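Local coordinates for mitochondrial dynamics protein MID49 (Mus musculus, PDB 4WOY) that recruits the fission mediator dynamin-related protein 1 to the mitochondrial outer membrane, regulates its GTPase activity and is required for mitochondrial fission, at residues A93-C97 with S299-N305; T254-L258 with L292-F296. The protein carries 1 engineered substitution. All coordinates share one frame; numbering follows the deposited sequence.

Contact 1. Residues A93-C97 with S299-N305; sequences AEPRC and SVNLLGN. Engineered in segment 93-97: Ala-93 (natural residue Arg).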
loop_
_atom_site.group_PDB
_atom_site.type_symbol
_atom_site.label_atom_id
_atom_site.label_comp_id
_atom_site.label_asym_id
_atom_site.label_seq_id
_atom_site.Cartn_x
_atom_site.Cartn_y
_atom_site.Cartn_z
ATOM N N ALA A 93 9.083 -20.384 -0.110
ATOM C CA ALA A 93 7.900 -20.785 -0.867
ATOM C C ALA A 93 6.825 -19.823 -0.500
ATOM O O ALA A 93 5.847 -20.173 0.137
ATOM C CB ALA A 93 7.513 -22.225 -0.554
ATOM N N GLU A 94 7.082 -18.567 -0.828
ATOM C CA GLU A 94 6.351 -17.450 -0.291
ATOM C C GLU A 94 5.470 -16.839 -1.353
ATOM O O GLU A 94 5.961 -16.129 -2.236
ATOM C CB GLU A 94 7.344 -16.401 0.268
ATOM C CG GLU A 94 6.680 -15.185 0.869
ATOM C CD GLU A 94 5.532 -15.538 1.805
ATOM O OE1 GLU A 94 5.794 -16.005 2.942
ATOM O OE2 GLU A 94 4.363 -15.376 1.394
ATOM N N PRO A 95 4.156 -17.103 -1.268
ATOM C CA PRO A 95 3.232 -16.539 -2.260
ATOM C C PRO A 95 3.169 -14.993 -2.236
ATOM O O PRO A 95 2.845 -14.402 -3.256
ATOM C CB PRO A 95 1.891 -17.179 -1.883
ATOM C CG PRO A 95 2.051 -17.573 -0.440
ATOM C CD PRO A 95 3.468 -17.950 -0.277
ATOM N N ARG A 96 3.535 -14.346 -1.133
ATOM C CA ARG A 96 3.522 -12.874 -1.079
ATOM C C ARG A 96 4.639 -12.236 -1.894
ATOM O O ARG A 96 4.619 -11.020 -2.108
ATOM C CB ARG A 96 3.644 -12.370 0.366
ATOM C CG ARG A 96 2.457 -12.656 1.258
ATOM C CD ARG A 96 2.800 -12.297 2.691
ATOM N NE ARG A 96 2.030 -13.070 3.668
ATOM C CZ ARG A 96 1.053 -12.577 4.434
ATOM N NH1 ARG A 96 0.704 -11.294 4.351
ATOM N NH2 ARG A 96 0.421 -13.373 5.292
ATOM N N CYS A 97 5.608 -13.037 -2.344
ATOM C CA CYS A 97 6.816 -12.484 -2.978
ATOM C C CYS A 97 7.072 -12.969 -4.394
ATOM O O CYS A 97 6.429 -13.873 -4.895
ATOM C CB CYS A 97 8.067 -12.796 -2.148
ATOM S SG CYS A 97 8.046 -12.184 -0.472
ATOM N N SER A 299 -3.694 -17.566 -2.770
ATOM C CA SER A 299 -2.722 -18.308 -1.995
ATOM C C SER A 299 -2.171 -17.455 -0.853
ATOM O O SER A 299 -1.670 -18.003 0.125
ATOM C CB SER A 299 -1.608 -18.870 -2.890
ATOM O OG SER A 299 -1.005 -17.874 -3.672
ATOM N N VAL A 300 -2.229 -16.126 -0.940
ATOM C CA VAL A 300 -1.773 -15.395 0.240
ATOM C C VAL A 300 -2.937 -15.201 1.224
ATOM O O VAL A 300 -4.020 -14.697 0.900
ATOM C CB VAL A 300 -1.065 -14.020 -0.086
ATOM C CG1 VAL A 300 0.055 -14.205 -1.078
ATOM C CG2 VAL A 300 -1.990 -13.027 -0.597
ATOM N N ASN A 301 -2.678 -15.628 2.452
ATOM C CA ASN A 301 -3.626 -15.519 3.536
ATOM C C ASN A 301 -3.257 -14.306 4.402
ATOM O O ASN A 301 -2.237 -14.307 5.100
ATOM C CB ASN A 301 -3.630 -16.819 4.339
ATOM C CG ASN A 301 -4.502 -16.746 5.566
ATOM O OD1 ASN A 301 -5.286 -15.799 5.745
ATOM N ND2 ASN A 301 -4.389 -17.761 6.422
ATOM N N LEU A 302 -4.076 -13.263 4.341
ATOM C CA LEU A 302 -3.730 -12.021 5.029
ATOM C C LEU A 302 -3.796 -12.158 6.548
ATOM O O LEU A 302 -3.367 -11.264 7.273
ATOM C CB LEU A 302 -4.619 -10.871 4.547
ATOM C CG LEU A 302 -4.241 -10.358 3.150
ATOM C CD1 LEU A 302 -4.830 -8.997 2.912
ATOM C CD2 LEU A 302 -2.731 -10.295 2.958
ATOM N N LEU A 303 -4.334 -13.280 7.020
ATOM C CA LEU A 303 -4.370 -13.575 8.451
ATOM C C LEU A 303 -3.344 -14.606 8.864
ATOM O O LEU A 303 -3.330 -15.034 10.012
ATOM C CB LEU A 303 -5.751 -14.068 8.878
ATOM C CG LEU A 303 -6.949 -13.137 8.827
ATOM C CD1 LEU A 303 -8.116 -13.893 9.403
ATOM C CD2 LEU A 303 -6.665 -11.814 9.569
ATOM N N GLY A 304 -2.506 -15.017 7.921
ATOM C CA GLY A 304 -1.561 -16.106 8.133
ATOM C C GLY A 304 -0.536 -15.882 9.224
ATOM O O GLY A 304 -0.177 -16.806 9.954
ATOM N N ASN A 305 -0.052 -14.650 9.317
ATOM C CA ASN A 305 0.970 -14.296 10.278
ATOM C C ASN A 305 0.365 -13.750 11.571
ATOM O O ASN A 305 1.073 -13.182 12.395
ATOM C CB ASN A 305 1.940 -13.274 9.671
ATOM C CG ASN A 305 1.246 -11.979 9.245
ATOM O OD1 ASN A 305 0.024 -11.949 9.033
ATOM N ND2 ASN A 305 2.027 -10.902 9.110
#

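Contact 2. Residues T254-L258 with L292-F296; sequences TQVVL and LPCHF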
loop_
_atom_site.group_PDB
_atom_site.type_symbol
_atom_site.label_atom_id
_atom_site.label_comp_id
_atom_site.label_asym_id
_atom_site.label_seq_id
_atom_site.Cartn_x
_atom_site.Cartn_y
_atom_site.Cartn_z
ATOM N N THR A 254 -9.641 -4.394 2.179
ATOM C CA THR A 254 -9.856 -4.420 0.737
ATOM C C THR A 254 -10.435 -5.759 0.307
ATOM O O THR A 254 -11.357 -5.845 -0.517
ATOM C CB THR A 254 -8.543 -4.178 -0.012
ATOM O OG1 THR A 254 -8.110 -2.831 0.223
ATOM C CG2 THR A 254 -8.691 -4.457 -1.532
ATOM N N GLN A 255 -9.875 -6.812 0.885
ATOM C CA GLN A 255 -10.280 -8.171 0.566
ATOM C C GLN A 255 -11.746 -8.376 0.929
ATOM O O GLN A 255 -12.497 -9.046 0.212
ATOM C CB GLN A 255 -9.386 -9.165 1.314
ATOM C CG GLN A 255 -8.119 -9.588 0.592
ATOM C CD GLN A 255 -7.631 -8.614 -0.456
ATOM O OE1 GLN A 255 -8.031 -8.688 -1.609
ATOM N NE2 GLN A 255 -6.732 -7.728 -0.072
ATOM N N VAL A 256 -12.133 -7.788 2.061
ATOM C CA VAL A 256 -13.505 -7.865 2.539
ATOM C C VAL A 256 -14.429 -7.194 1.564
ATOM O O VAL A 256 -15.465 -7.744 1.231
ATOM C CB VAL A 256 -13.696 -7.201 3.898
ATOM C CG1 VAL A 256 -15.160 -7.296 4.285
ATOM C CG2 VAL A 256 -12.817 -7.875 4.961
ATOM N N VAL A 257 -14.069 -5.992 1.123
ATOM C CA VAL A 257 -14.933 -5.236 0.216
ATOM C C VAL A 257 -14.943 -5.822 -1.202
ATOM O O VAL A 257 -15.962 -5.777 -1.887
ATOM C CB VAL A 257 -14.539 -3.751 0.179
ATOM C CG1 VAL A 257 -15.381 -2.983 -0.885
ATOM C CG2 VAL A 257 -14.732 -3.149 1.568
ATOM N N LEU A 258 -13.827 -6.397 -1.638
ATOM C CA LEU A 258 -13.833 -7.097 -2.921
ATOM C C LEU A 258 -14.772 -8.303 -2.874
ATOM O O LEU A 258 -15.469 -8.577 -3.828
ATOM C CB LEU A 258 -12.419 -7.526 -3.323
ATOM C CG LEU A 258 -11.598 -6.357 -3.890
ATOM C CD1 LEU A 258 -10.138 -6.711 -4.070
ATOM C CD2 LEU A 258 -12.198 -5.864 -5.208
ATOM N N LEU A 292 -8.126 -15.218 5.460
ATOM C CA LEU A 292 -8.591 -14.094 4.665
ATOM C C LEU A 292 -7.693 -13.977 3.440
ATOM O O LEU A 292 -6.685 -13.271 3.474
ATOM C CB LEU A 292 -8.560 -12.795 5.473
ATOM C CG LEU A 292 -9.120 -11.569 4.756
ATOM C CD1 LEU A 292 -10.555 -11.845 4.373
ATOM C CD2 LEU A 292 -9.000 -10.299 5.618
ATOM N N PRO A 293 -8.008 -14.730 2.381
ATOM C CA PRO A 293 -7.142 -14.778 1.190
ATOM C C PRO A 293 -7.215 -13.516 0.320
ATOM O O PRO A 293 -8.242 -12.859 0.340
ATOM C CB PRO A 293 -7.655 -16.007 0.429
ATOM C CG PRO A 293 -9.039 -16.257 0.945
ATOM C CD PRO A 293 -9.108 -15.713 2.340
ATOM N N CYS A 294 -6.155 -13.180 -0.425
ATOM C CA CYS A 294 -6.228 -12.040 -1.363
ATOM C C CYS A 294 -7.108 -12.351 -2.539
ATOM O O CYS A 294 -6.977 -13.403 -3.139
ATOM C CB CYS A 294 -4.870 -11.637 -1.917
ATOM S SG CYS A 294 -4.005 -10.455 -1.001
ATOM N N HIS A 295 -7.961 -11.405 -2.901
ATOM C CA HIS A 295 -8.867 -11.587 -4.024
ATOM C C HIS A 295 -8.126 -11.911 -5.329
ATOM O O HIS A 295 -8.532 -12.791 -6.087
ATOM C CB HIS A 295 -9.732 -10.344 -4.207
ATOM C CG HIS A 295 -10.868 -10.547 -5.160
ATOM N ND1 HIS A 295 -10.806 -10.170 -6.488
ATOM C CD2 HIS A 295 -12.084 -11.120 -4.991
ATOM C CE1 HIS A 295 -11.942 -10.481 -7.085
ATOM N NE2 HIS A 295 -12.733 -11.058 -6.199
ATOM N N PHE A 296 -7.022 -11.219 -5.566
ATOM C CA PHE A 296 -6.265 -11.371 -6.798
ATOM C C PHE A 296 -5.022 -12.219 -6.597
ATOM O O PHE A 296 -4.188 -12.311 -7.483
ATOM C CB PHE A 296 -5.857 -10.000 -7.344
ATOM C CG PHE A 296 -7.005 -9.182 -7.863
ATOM C CD1 PHE A 296 -7.558 -9.454 -9.107
ATOM C CD2 PHE A 296 -7.508 -8.113 -7.117
ATOM C CE1 PHE A 296 -8.599 -8.708 -9.603
ATOM C CE2 PHE A 296 -8.552 -7.352 -7.608
ATOM C CZ PHE A 296 -9.105 -7.651 -8.856
HETATM O O HOH W 1 -6.454 -8.700 -3.571
#

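Contact 1. Residues A93-C97 with S299-N305
The carbonyl oxygen Asn-301 O is approached by two nitrogens. Gly-304 N donates a hydrogen bond to Asn-301 O at 2.9 Å, which closes a type I turn. Arg-96 NH2 reaches across to 2.8 Å from Asn-301 O, but its N-H points badly and no hydrogen bond is formed. The arginine chain runs extended from CG to NE (chi2 171°), which carries the guanidinium past Val-300 to this turn. Its base rests on the valine, with Arg-96 CG 3.7 Å from Val-300 CG1. Val-300 CG1 also meets Pro-95 CB at 3.6 Å, so this methyl sits against two neighbouring residues of the loop. Further out, Arg-96 NH1 passes Leu-302 CD2 at 3.8 Å.

Glu-94 folds back within the loop. Glu-94 OE2 takes a bond from Arg-96 N at 2.9 Å through the anti lone pair. OE2 also lies in plane at the edge of the guanidinium, a long salt bridge. Asn-301 OD1 serves its own hairpin, accepting from Leu-303 N in an Asx turn and from Leu-292 N. The nucleotidyltransferase-like and Mab-21-like parts therefore meet here through apolar contact and a poorly angled, at most weakly attractive N-H approach.

Contact 2. Residues T254-L258 with L292-F296
Gln-255 and His-295 join helix 250-261 to the outgoing end of strand 293-294. This strand is half of a short, weakly bonded beta hairpin with strand 300-301, in the Mab-21 HhH/H2TH-like part of the protein. His-295 N donates to Gln-255 OE1 at 3.0 Å, and the bond is nearly straight (172°). The donor stands 42° out of the amide's carbonyl plane, so it does not use a lone pair. A bend at chi2 (23°) turns the glutamine amide so that OE1 reaches this N-H.

The tight part of the contact lies around this side chain. Gln-255 CG is 3.3 Å from Pro-293 O and 3.7 Å from Cys-294 CA. Leu-292 adds a looser apolar touch, with Leu-292 CG 4.2 Å from Gln-255 CB. Gln-255 NE2 also makes weak hydrogen bonds to Ser-251 O and Glu-213 OE2. These would limit rotation of the buried amide.

One turn along the helix, the contact opens out. Leu-258 is buried, but the two rings it meets are partly exposed. Leu-258 CB lies over a face of the His-295 ring, 4.2 Å from the centroid, in a CH-pi contact. Leu-258 CD1 continues to Phe-296 CE2 at 3.9 Å. A water near Gln-255 OE1 accepts from Phe-296 N, though its approach to OE1 is doubtfully short. Pro-293 is exposed and turns away from the helix. Helix 210-224 also packs here, with Leu-217 against Leu-258 and Val-212 against Phe-296. The two rings also meet each other: His-295 ND1 sits 3.7 Å above the plane of the Phe-296 ring, over its centre.

In the fold
Contact 2 is the more internal of the two. It holds a helix and a strand of the Mab-21-like region. Contact 1 lies nearer the surface and joins that region to a loop of the nucleotidyltransferase-like part. Both belong to the C-terminal piece of the protein, predicted to be cytoplasmic. The centres are about 13 Å apart, and one hairpin serves both. Residues 292-296 meet helix 250-261 and residues 299-305 meet the loop, while Leu-302 also reaches Gln-255. Leu-302 N to Leu-292 O is a probable hydrogen bond of 2.7 Å. Contact 2 has a direct hydrogen bond among buried side chains, whereas contact 1 combines Pro-95 and Val-300 packing with an arginine that makes no hydrogen bond across.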